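Local atomic coordinates of Ice-binding protein isoform1a (Antarctomyces psychrotrophicus, PDB entry 7BWX), a protein that binds ice, apparently by matching specific water molecules of the prism planes, and is built as a right-handed beta-helix. Residues 17-23 and 36-42; 136-142 and 164-170; 181-187 and 198-204; 187-191 and 204-208. The protein carries 1 engineered substitution. All coordinates share one frame; numbering follows the deposited sequence.

How the contacts relate
All four contacts join parallel strands or turns of the beta-solenoid, so their relation is one of neighbouring coils. Contacts 2 and 3 lie with centres about 10 Å apart and are stitched by His168 ND1 to Thr186 OG1 (2.8 Å) and Ser167 O to Thr186 N (2.8 Å), both probable hydrogen bonds. Contact 4 continues contact 3 through the shared Ile187 and Val204, their centres about 12 Å apart. It also reaches back to contact 2, where Leu169 O lies 2.9 Å from Asn188 N. Contact 1 borders contact 4, Gly18 O standing 2.8 Å from Leu191 N, whereas contacts 1 and 2 do not touch, their nearest atoms being about 9 Å apart.

Contact 1 of 4, residues 17-23 and 36-42; sequences FGALAPQ and DMGTTGT
Asp36 sets its CB over the centre of one face of the Phe17 ring, 3.8 Å from the centroid, a CH-pi contact 11° off the ring normal. The side chains cross at about a right angle, with carboxylate and ring planes 82° apart, and the acidic end turns to Ser16 and the backbone N of Gln55. Phe17 holds CG anti to its carbonyl carbon (chi1 -75°), which brings the ring back to strand 36-39 until Gly38 N meets its edge, 3.6 Å from CE2. Leu20 CD1 approaches the same glycine, 3.6 Å from Gly38 O. Parallel strand bonds fix the register, Gly38 N to Ala19 O and Ala21 N to Gly38 O, both 3.0 Å. Between Phe17 and Ala19 the pairing slips by one residue, a beta bulge at a corner of the solenoid. Thr40 OG1 packs 3.2 Å from Pro22 CB and donates to Pro22 O. Water 1 donates to that oxygen too and bonds Thr42 OG1. The chemistry changes along the contact: an aromatic end, touched by Thr62 and Ala66 of helix 61-79, gives way to a turn in which Pro22 O takes a hydroxyl and a water.

Contact 2 of 4, residues 136-142 and 164-170; sequences TYASSSI and GTYSHLE
Thr136 OG1 accepts the backbone N of Gly164 at 2.9 Å and also bonds water 2, which donates on to Ser167 OG; one hydroxyl thus serves the amide and a water bridge to the next coil. Two type II beta turns, Tyr137 to Ser140 and Gly164 to Ser167, are stacked here, and each carries the same internal bonding. Ser140 OG and N both donate to Tyr137 O, while Ser167 OG and N both donate to Gly164 O, approaching it from the same face of its plane. Each serine holds OG between its backbone N and carbonyl carbon (chi1 66° for Ser140), the position from which it can reach back across its turn. The turns are joined by Ser139 N to Thr165 O at 3.0 Å, and the strands beyond by His168 N to Ser140 O at 2.8 Å. His168 O receives Ile142 N as well as water 3, which also donates to Ser140 OG. Both ring nitrogens of His168 are engaged: NE2 donates in the ring plane to Glu170 OE2 at 2.7 Å, nearly straight at 169°, and ND1 pairs with Thr186 OG1. A phenylalanine in its place would probably leave both Glu170 and Thr186 without this mate. Water 4 donates to Ile142 O and Glu170 OE2, and Asn188 ND2 reaches that carboxylate oxygen too. With so many donors converging, Glu170 is likely to stay ionised, and the solenoid coils are knitted by a polar network beside the apolar Ile142 and Leu169.

Contact 3 of 4, residues 181-187 and 198-204; sequences AQTGATI and TLDSNTV
Ala181 and Thr198, Thr186 and Thr203, and Ile187 and Val204 bring together successive coils of the right-handed beta-helix, running parallel on both sides of a turn. The backbone bonds come first. Ala181 N donates to Thr198 O at 2.9 Å and almost straight, at 171°; across the turn Gly184 N meets Asp200 O at 3.1 Å, and Ile187 N meets Thr203 O at 2.9 Å. Thr203 N to Ala185 O is weak.

Apolar contact is modest: Ile187 and Val204 lie side by side, pointing the same way, with CD1 of the first 4.1 Å from CG2 of the second, and Leu199 CD2 rests on Ala181 CB.

A solvent bridge adds to these, water 5 donating to Ala181 O and bonding Thr198 OG1.

Side-chain polar bonds form a further group. Thr183 and Asp200 also run alongside each other, and Thr183 OG1 donates to Asp200 OD2 at 2.8 Å from well above the carboxylate plane. Ser201 OG donates to the other oxygen, OD1, so both carboxylate oxygens are bonded. At Asn202 a chi1 of -52° sets CG beside the backbone N and carries the buried amide into the type II beta turn from Gln182 to Ala185. Its OD1 accepts Asp200 N, and its ND2 bonds both Gln182 O at 2.9 Å and Ala185 O at 3.0 Å, with both oxygens close to the amide plane.

Contact 4 of 4, residues 187-191 and 204-208; sequences INGAL and VTVQN
Ile187 O takes the backbone N of Thr205 at 2.9 Å, the N-H...O angle being 165°, while its side chain pairs with Val204 inside the coil. Asn188 points to the other side of the sheet and lies alongside Thr205, its OD1 3.6 Å from Thr205 CB. Their polar ends have different partners, Asn188 ND2 bonding Glu170 and Thr205 OG1 bonding Asn34. Gln207 bends back here: with chi1 at -56° its CG lies near its own backbone N and comes to rest 3.8 Å from Asn188 CB. Cutting Gln207 back to an alanine removes the CG that lies on Asn188 and is likely to open a gap beside Asn188 CB and the backbone that leads to Gly189. Gly189 sits at a corner of the beta-solenoid, where the chain passes from one face of the helix to the next with a positive phi of 153° that glycine readily reaches. Its N donates to Thr205 O at 3.0 Å, and its O lies near two valine methyls, Val206 CG2 at 3.7 Å and Val204 CG1 at 3.8 Å. Past the corner Ala190 turns to Asn172 of the preceding coil. Leu191 then slants across Val204 inside the solenoid, its CD1 4.1 Å from Val204 CG2.

Contact 1 of 4, residues 17-23 and 36-42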
# COMPACT_ATOMS: atom_id res chain seq x y z
N PHE A 17 -6.40 3.52 -8.46
CA PHE A 17 -5.46 2.45 -8.87
C PHE A 17 -5.30 1.40 -7.78
O PHE A 17 -5.01 1.76 -6.63
CB PHE A 17 -4.09 3.03 -9.28
CG PHE A 17 -4.12 3.69 -10.64
CD1 PHE A 17 -4.68 4.95 -10.81
CD2 PHE A 17 -3.68 2.99 -11.74
CE1 PHE A 17 -4.78 5.51 -12.07
CE2 PHE A 17 -3.73 3.57 -13.00
CZ PHE A 17 -4.28 4.82 -13.16
N GLY A 18 -5.39 0.12 -8.16
CA GLY A 18 -4.98 -0.99 -7.28
C GLY A 18 -3.49 -1.25 -7.36
O GLY A 18 -2.92 -1.68 -6.35
N ALA A 19 -2.90 -1.02 -8.54
CA ALA A 19 -1.46 -1.22 -8.79
C ALA A 19 -1.03 -0.13 -9.78
O ALA A 19 -1.63 0.02 -10.89
CB ALA A 19 -1.17 -2.59 -9.31
N LEU A 20 -0.01 0.59 -9.38
CA LEU A 20 0.59 1.66 -10.20
C LEU A 20 2.10 1.58 -10.04
O LEU A 20 2.60 1.52 -8.88
CB LEU A 20 0.03 3.00 -9.74
CG LEU A 20 0.59 4.21 -10.46
CD1 LEU A 20 0.13 4.20 -11.90
CD2 LEU A 20 0.13 5.46 -9.70
N ALA A 21 2.81 1.41 -11.14
CA ALA A 21 4.27 1.27 -11.06
C ALA A 21 4.85 1.78 -12.36
O ALA A 21 4.50 1.28 -13.42
CB ALA A 21 4.65 -0.14 -10.83
N PRO A 22 5.81 2.71 -12.28
CA PRO A 22 6.34 3.27 -13.51
C PRO A 22 7.03 2.21 -14.36
O PRO A 22 6.84 2.18 -15.59
CB PRO A 22 7.29 4.34 -13.01
CG PRO A 22 7.58 4.00 -11.56
CD PRO A 22 6.35 3.29 -11.05
N GLN A 23 7.81 1.33 -13.73
CA GLN A 23 8.66 0.37 -14.45
C GLN A 23 8.01 -1.02 -14.50
O GLN A 23 8.76 -2.02 -14.66
CB GLN A 23 10.07 0.37 -13.87
CG GLN A 23 10.79 1.72 -13.89
CD GLN A 23 10.58 2.63 -15.08
OE1 GLN A 23 10.61 2.23 -16.25
NE2 GLN A 23 10.40 3.90 -14.77
N ASP A 36 -7.97 0.16 -10.96
CA ASP A 36 -7.23 0.52 -12.19
C ASP A 36 -5.81 0.00 -12.03
O ASP A 36 -5.35 -0.24 -10.88
CB ASP A 36 -7.27 2.02 -12.40
CG ASP A 36 -8.66 2.59 -12.68
OD1 ASP A 36 -9.57 1.81 -13.01
OD2 ASP A 36 -8.78 3.82 -12.60
N MET A 37 -5.13 -0.18 -13.15
CA MET A 37 -3.71 -0.58 -13.16
C MET A 37 -2.99 0.28 -14.18
O MET A 37 -3.58 0.60 -15.25
CB MET A 37 -3.51 -2.06 -13.51
CG MET A 37 -2.06 -2.49 -13.43
SD MET A 37 -1.98 -4.28 -13.25
CE MET A 37 -2.71 -4.78 -14.80
N GLY A 38 -1.78 0.72 -13.83
CA GLY A 38 -1.03 1.52 -14.80
C GLY A 38 0.46 1.49 -14.59
O GLY A 38 0.95 1.11 -13.53
N THR A 39 1.14 1.97 -15.62
CA THR A 39 2.58 2.19 -15.65
C THR A 39 2.82 3.49 -16.42
O THR A 39 1.89 3.98 -17.04
CB THR A 39 3.28 1.05 -16.38
OG1 THR A 39 3.08 1.19 -17.79
CG2 THR A 39 2.78 -0.31 -15.98
N THR A 40 4.06 3.95 -16.44
CA THR A 40 4.44 5.14 -17.22
C THR A 40 5.04 4.72 -18.57
O THR A 40 5.74 5.55 -19.18
CB THR A 40 5.33 6.04 -16.36
OG1 THR A 40 6.47 5.33 -15.89
CG2 THR A 40 4.56 6.59 -15.18
N GLY A 41 4.66 3.57 -19.11
CA GLY A 41 5.15 3.15 -20.45
C GLY A 41 5.61 1.70 -20.47
O GLY A 41 5.49 1.03 -21.51
N THR A 42 6.17 1.20 -19.38
CA THR A 42 6.59 -0.21 -19.31
C THR A 42 5.37 -1.13 -19.48
O THR A 42 4.32 -0.87 -18.89
CB THR A 42 7.30 -0.45 -17.97
OG1 THR A 42 8.37 0.50 -17.88
CG2 THR A 42 7.78 -1.87 -17.81
O HOH W 1 7.87 3.36 -18.04

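Contact 2 of 4, residues 136-142 and 164-170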
# COMPACT_ATOMS: atom_id res chain seq x y z
N THR A 136 5.94 -7.96 5.68
CA THR A 136 4.84 -8.63 6.41
C THR A 136 5.08 -10.12 6.27
O THR A 136 5.55 -10.60 5.20
CB THR A 136 3.48 -8.10 5.95
OG1 THR A 136 3.15 -8.64 4.66
CG2 THR A 136 3.44 -6.59 5.96
N TYR A 137 4.80 -10.87 7.35
CA TYR A 137 5.07 -12.32 7.40
C TYR A 137 3.84 -13.08 6.90
O TYR A 137 2.75 -12.51 6.77
CB TYR A 137 5.62 -12.69 8.78
CG TYR A 137 7.02 -12.13 8.93
CD1 TYR A 137 8.07 -12.68 8.19
CD2 TYR A 137 7.25 -10.93 9.58
CE1 TYR A 137 9.35 -12.13 8.22
CE2 TYR A 137 8.53 -10.41 9.69
CZ TYR A 137 9.58 -11.00 8.98
OH TYR A 137 10.83 -10.45 9.00
N ALA A 138 4.05 -14.36 6.64
CA ALA A 138 3.04 -15.30 6.15
C ALA A 138 1.85 -15.23 7.11
O ALA A 138 2.04 -15.18 8.36
CB ALA A 138 3.62 -16.70 5.99
N SER A 139 0.66 -15.09 6.54
CA SER A 139 -0.63 -15.12 7.27
C SER A 139 -0.70 -13.99 8.28
O SER A 139 -1.59 -14.01 9.13
CB SER A 139 -0.84 -16.47 7.91
OG SER A 139 -1.04 -17.46 6.91
N SER A 140 0.10 -12.94 8.12
CA SER A 140 -0.07 -11.73 8.94
C SER A 140 -1.35 -11.00 8.50
O SER A 140 -1.78 -11.18 7.35
CB SER A 140 1.17 -10.83 8.90
OG SER A 140 1.38 -10.29 7.60
N SER A 141 -1.90 -10.16 9.35
CA SER A 141 -3.13 -9.41 9.01
C SER A 141 -3.19 -8.08 9.69
O SER A 141 -2.77 -7.92 10.85
CB SER A 141 -4.34 -10.23 9.36
OG SER A 141 -5.46 -9.72 8.67
N ILE A 142 -3.78 -7.15 9.00
CA ILE A 142 -4.14 -5.83 9.53
C ILE A 142 -5.65 -5.76 9.60
O ILE A 142 -6.31 -6.04 8.59
CB ILE A 142 -3.53 -4.73 8.64
CG1 ILE A 142 -2.01 -4.82 8.66
CG2 ILE A 142 -4.03 -3.35 9.07
CD1 ILE A 142 -1.31 -4.18 7.49
N GLY A 164 3.87 -10.72 2.77
CA GLY A 164 4.16 -12.17 2.88
C GLY A 164 3.05 -13.05 2.30
O GLY A 164 1.92 -12.54 2.04
N THR A 165 3.34 -14.33 2.13
CA THR A 165 2.39 -15.31 1.53
C THR A 165 1.13 -15.41 2.40
O THR A 165 1.24 -15.49 3.64
CB THR A 165 3.03 -16.69 1.32
OG1 THR A 165 3.50 -17.09 2.61
CG2 THR A 165 4.20 -16.65 0.36
N TYR A 166 -0.02 -15.21 1.77
CA TYR A 166 -1.35 -15.35 2.40
C TYR A 166 -1.58 -14.28 3.44
O TYR A 166 -2.57 -14.39 4.19
CB TYR A 166 -1.49 -16.80 2.89
CG TYR A 166 -1.58 -17.71 1.70
CD1 TYR A 166 -2.70 -17.63 0.90
CD2 TYR A 166 -0.54 -18.54 1.31
CE1 TYR A 166 -2.84 -18.41 -0.23
CE2 TYR A 166 -0.65 -19.32 0.17
CZ TYR A 166 -1.81 -19.24 -0.59
OH TYR A 166 -2.04 -19.94 -1.75
N SER A 167 -0.76 -13.21 3.45
CA SER A 167 -0.95 -12.06 4.35
C SER A 167 -2.14 -11.23 3.89
O SER A 167 -2.58 -11.37 2.74
CB SER A 167 0.30 -11.19 4.42
OG SER A 167 0.56 -10.60 3.15
N HIS A 168 -2.62 -10.38 4.77
CA HIS A 168 -3.71 -9.44 4.48
C HIS A 168 -3.32 -8.06 4.96
O HIS A 168 -2.91 -7.90 6.10
CB HIS A 168 -5.04 -9.89 5.10
CG HIS A 168 -6.12 -8.93 4.79
ND1 HIS A 168 -6.63 -8.82 3.51
CD2 HIS A 168 -6.70 -7.95 5.53
CE1 HIS A 168 -7.53 -7.85 3.49
NE2 HIS A 168 -7.62 -7.32 4.73
N LEU A 169 -3.46 -7.06 4.08
CA LEU A 169 -3.15 -5.66 4.41
C LEU A 169 -4.36 -4.80 4.10
O LEU A 169 -5.13 -5.09 3.14
CB LEU A 169 -1.90 -5.22 3.64
CG LEU A 169 -1.45 -3.78 3.85
CD1 LEU A 169 0.06 -3.66 3.80
CD2 LEU A 169 -2.05 -2.86 2.78
N GLU A 170 -4.54 -3.81 4.95
CA GLU A 170 -5.50 -2.73 4.77
C GLU A 170 -4.64 -1.47 4.58
O GLU A 170 -3.72 -1.23 5.39
CB GLU A 170 -6.44 -2.61 5.98
CG GLU A 170 -7.27 -3.89 6.25
CD GLU A 170 -8.55 -4.00 5.46
OE1 GLU A 170 -9.02 -2.95 4.96
OE2 GLU A 170 -9.12 -5.11 5.35
O HOH W 2 0.72 -7.60 4.17
O HOH W 3 -0.16 -8.06 6.72
O HOH W 4 -8.91 -6.51 7.69

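Contact 3 of 4, residues 181-187 and 198-204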
# COMPACT_ATOMS: atom_id res chain seq x y z
N ALA A 181 4.16 -8.49 -3.73
CA ALA A 181 3.09 -9.22 -3.05
C ALA A 181 3.33 -10.71 -3.34
O ALA A 181 3.23 -11.15 -4.50
CB ALA A 181 1.77 -8.68 -3.50
N GLN A 182 3.68 -11.45 -2.31
CA GLN A 182 3.96 -12.90 -2.44
C GLN A 182 2.64 -13.68 -2.50
O GLN A 182 1.55 -13.10 -2.29
CB GLN A 182 4.86 -13.35 -1.30
CG GLN A 182 6.25 -12.71 -1.38
CD GLN A 182 7.17 -13.10 -0.26
OE1 GLN A 182 6.77 -13.55 0.80
NE2 GLN A 182 8.45 -12.95 -0.51
N THR A 183 2.76 -14.95 -2.88
CA THR A 183 1.65 -15.87 -3.17
C THR A 183 0.51 -15.65 -2.18
O THR A 183 0.67 -15.86 -0.99
CB THR A 183 2.09 -17.34 -3.13
OG1 THR A 183 3.32 -17.42 -3.84
CG2 THR A 183 1.07 -18.26 -3.78
N GLY A 184 -0.63 -15.27 -2.71
CA GLY A 184 -1.89 -15.30 -1.98
C GLY A 184 -2.07 -14.09 -1.13
O GLY A 184 -3.14 -14.02 -0.48
N ALA A 185 -1.11 -13.16 -1.07
CA ALA A 185 -1.34 -11.93 -0.28
C ALA A 185 -2.58 -11.19 -0.79
O ALA A 185 -2.81 -11.12 -2.03
CB ALA A 185 -0.12 -11.05 -0.26
N THR A 186 -3.33 -10.59 0.12
CA THR A 186 -4.56 -9.84 -0.20
C THR A 186 -4.42 -8.44 0.38
O THR A 186 -3.76 -8.26 1.44
CB THR A 186 -5.82 -10.58 0.28
OG1 THR A 186 -5.79 -10.73 1.69
CG2 THR A 186 -5.95 -11.95 -0.38
N ILE A 187 -5.03 -7.50 -0.32
CA ILE A 187 -4.95 -6.06 0.03
C ILE A 187 -6.32 -5.44 -0.22
O ILE A 187 -6.87 -5.56 -1.32
CB ILE A 187 -3.82 -5.36 -0.78
CG1 ILE A 187 -2.44 -5.94 -0.50
CG2 ILE A 187 -3.82 -3.86 -0.49
CD1 ILE A 187 -2.01 -7.02 -1.47
N THR A 198 5.53 -6.54 -8.21
CA THR A 198 5.47 -7.98 -8.55
C THR A 198 4.30 -8.60 -7.79
O THR A 198 4.08 -8.24 -6.59
CB THR A 198 6.75 -8.75 -8.26
OG1 THR A 198 6.97 -8.84 -6.85
CG2 THR A 198 7.94 -8.08 -8.93
N LEU A 199 3.55 -9.44 -8.50
CA LEU A 199 2.34 -10.07 -7.94
C LEU A 199 2.43 -11.58 -8.14
O LEU A 199 2.96 -12.03 -9.16
CB LEU A 199 1.11 -9.50 -8.61
CG LEU A 199 0.93 -7.98 -8.56
CD1 LEU A 199 -0.14 -7.59 -9.55
CD2 LEU A 199 0.57 -7.51 -7.17
N ASP A 200 1.83 -12.33 -7.22
CA ASP A 200 1.66 -13.78 -7.38
C ASP A 200 0.32 -14.16 -6.72
O ASP A 200 0.27 -14.18 -5.48
CB ASP A 200 2.86 -14.51 -6.78
CG ASP A 200 2.74 -16.04 -6.92
OD1 ASP A 200 1.70 -16.54 -7.38
OD2 ASP A 200 3.67 -16.72 -6.54
N SER A 201 -0.71 -14.42 -7.52
CA SER A 201 -2.02 -14.91 -7.07
C SER A 201 -2.54 -14.01 -5.97
O SER A 201 -3.02 -14.52 -4.93
CB SER A 201 -1.88 -16.35 -6.61
OG SER A 201 -1.15 -17.04 -7.61
N ASN A 202 -2.57 -12.71 -6.23
CA ASN A 202 -3.02 -11.74 -5.21
C ASN A 202 -4.43 -11.27 -5.50
O ASN A 202 -4.94 -11.39 -6.63
CB ASN A 202 -2.11 -10.53 -5.10
CG ASN A 202 -0.68 -10.96 -4.92
OD1 ASN A 202 0.14 -10.75 -5.82
ND2 ASN A 202 -0.41 -11.55 -3.78
N THR A 203 -5.06 -10.68 -4.49
CA THR A 203 -6.30 -9.91 -4.70
C THR A 203 -6.08 -8.54 -4.11
O THR A 203 -5.74 -8.44 -2.94
CB THR A 203 -7.53 -10.55 -4.05
OG1 THR A 203 -7.55 -11.88 -4.54
CG2 THR A 203 -8.82 -9.82 -4.41
N VAL A 204 -6.29 -7.52 -4.90
CA VAL A 204 -6.18 -6.11 -4.48
C VAL A 204 -7.50 -5.45 -4.81
O VAL A 204 -7.92 -5.44 -6.01
CB VAL A 204 -5.03 -5.39 -5.20
CG1 VAL A 204 -4.94 -3.95 -4.72
CG2 VAL A 204 -3.74 -6.16 -5.08
O HOH W 5 5.52 -11.00 -5.99

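Contact 4 of 4, residues 187-191 and 204-208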
# COMPACT_ATOMS: atom_id res chain seq x y z
N ILE A 187 -5.03 -7.50 -0.32
CA ILE A 187 -4.95 -6.06 0.03
C ILE A 187 -6.32 -5.44 -0.22
O ILE A 187 -6.87 -5.56 -1.32
CB ILE A 187 -3.82 -5.36 -0.78
CG1 ILE A 187 -2.44 -5.94 -0.50
CG2 ILE A 187 -3.82 -3.86 -0.49
CD1 ILE A 187 -2.01 -7.02 -1.47
N ASN A 188 -6.84 -4.78 0.79
CA ASN A 188 -7.91 -3.79 0.71
C ASN A 188 -7.24 -2.45 0.80
O ASN A 188 -6.88 -2.00 1.92
CB ASN A 188 -8.97 -3.95 1.81
CG ASN A 188 -9.89 -5.14 1.54
OD1 ASN A 188 -10.11 -5.55 0.38
ND2 ASN A 188 -10.40 -5.73 2.61
N GLY A 189 -7.00 -1.86 -0.38
CA GLY A 189 -6.18 -0.65 -0.51
C GLY A 189 -5.56 -0.61 -1.88
O GLY A 189 -6.26 -0.91 -2.87
N ALA A 190 -4.27 -0.30 -1.94
CA ALA A 190 -3.60 -0.02 -3.23
C ALA A 190 -2.11 -0.23 -3.10
O ALA A 190 -1.60 -0.09 -1.98
CB ALA A 190 -3.94 1.38 -3.64
N LEU A 191 -1.46 -0.60 -4.20
CA LEU A 191 -0.01 -0.79 -4.29
C LEU A 191 0.56 0.27 -5.25
O LEU A 191 0.37 0.11 -6.47
CB LEU A 191 0.30 -2.22 -4.77
CG LEU A 191 -0.35 -3.32 -3.93
CD1 LEU A 191 0.00 -4.66 -4.49
CD2 LEU A 191 0.02 -3.24 -2.46
N VAL A 204 -6.29 -7.52 -4.90
CA VAL A 204 -6.18 -6.11 -4.48
C VAL A 204 -7.50 -5.45 -4.81
O VAL A 204 -7.92 -5.44 -6.01
CB VAL A 204 -5.03 -5.39 -5.20
CG1 VAL A 204 -4.94 -3.95 -4.72
CG2 VAL A 204 -3.74 -6.16 -5.08
N THR A 205 -8.14 -4.91 -3.79
CA THR A 205 -9.42 -4.21 -3.95
C THR A 205 -9.31 -2.78 -3.44
O THR A 205 -9.22 -2.56 -2.21
CB THR A 205 -10.53 -4.98 -3.20
OG1 THR A 205 -10.53 -6.31 -3.71
CG2 THR A 205 -11.87 -4.32 -3.39
N VAL A 206 -9.49 -1.83 -4.32
CA VAL A 206 -9.43 -0.40 -3.95
C VAL A 206 -10.64 -0.07 -3.06
O VAL A 206 -11.70 -0.52 -3.36
CB VAL A 206 -9.33 0.48 -5.21
CG1 VAL A 206 -9.38 1.96 -4.86
CG2 VAL A 206 -8.06 0.15 -5.98
N GLN A 207 -10.43 0.73 -2.04
CA GLN A 207 -11.45 1.12 -1.03
C GLN A 207 -11.72 2.61 -1.13
O GLN A 207 -10.82 3.32 -1.52
CB GLN A 207 -10.94 0.79 0.38
CG GLN A 207 -10.54 -0.67 0.55
CD GLN A 207 -11.71 -1.62 0.38
OE1 GLN A 207 -11.68 -2.57 -0.41
NE2 GLN A 207 -12.76 -1.34 1.10
N ASN A 208 -12.90 3.04 -0.70
CA ASN A 208 -13.34 4.47 -0.64
C ASN A 208 -13.65 4.89 0.81
O ASN A 208 -13.77 3.98 1.69
CB ASN A 208 -14.51 4.66 -1.59
CG ASN A 208 -14.13 4.19 -2.98
OD1 ASN A 208 -14.64 3.19 -3.48
ND2 ASN A 208 -13.19 4.87 -3.60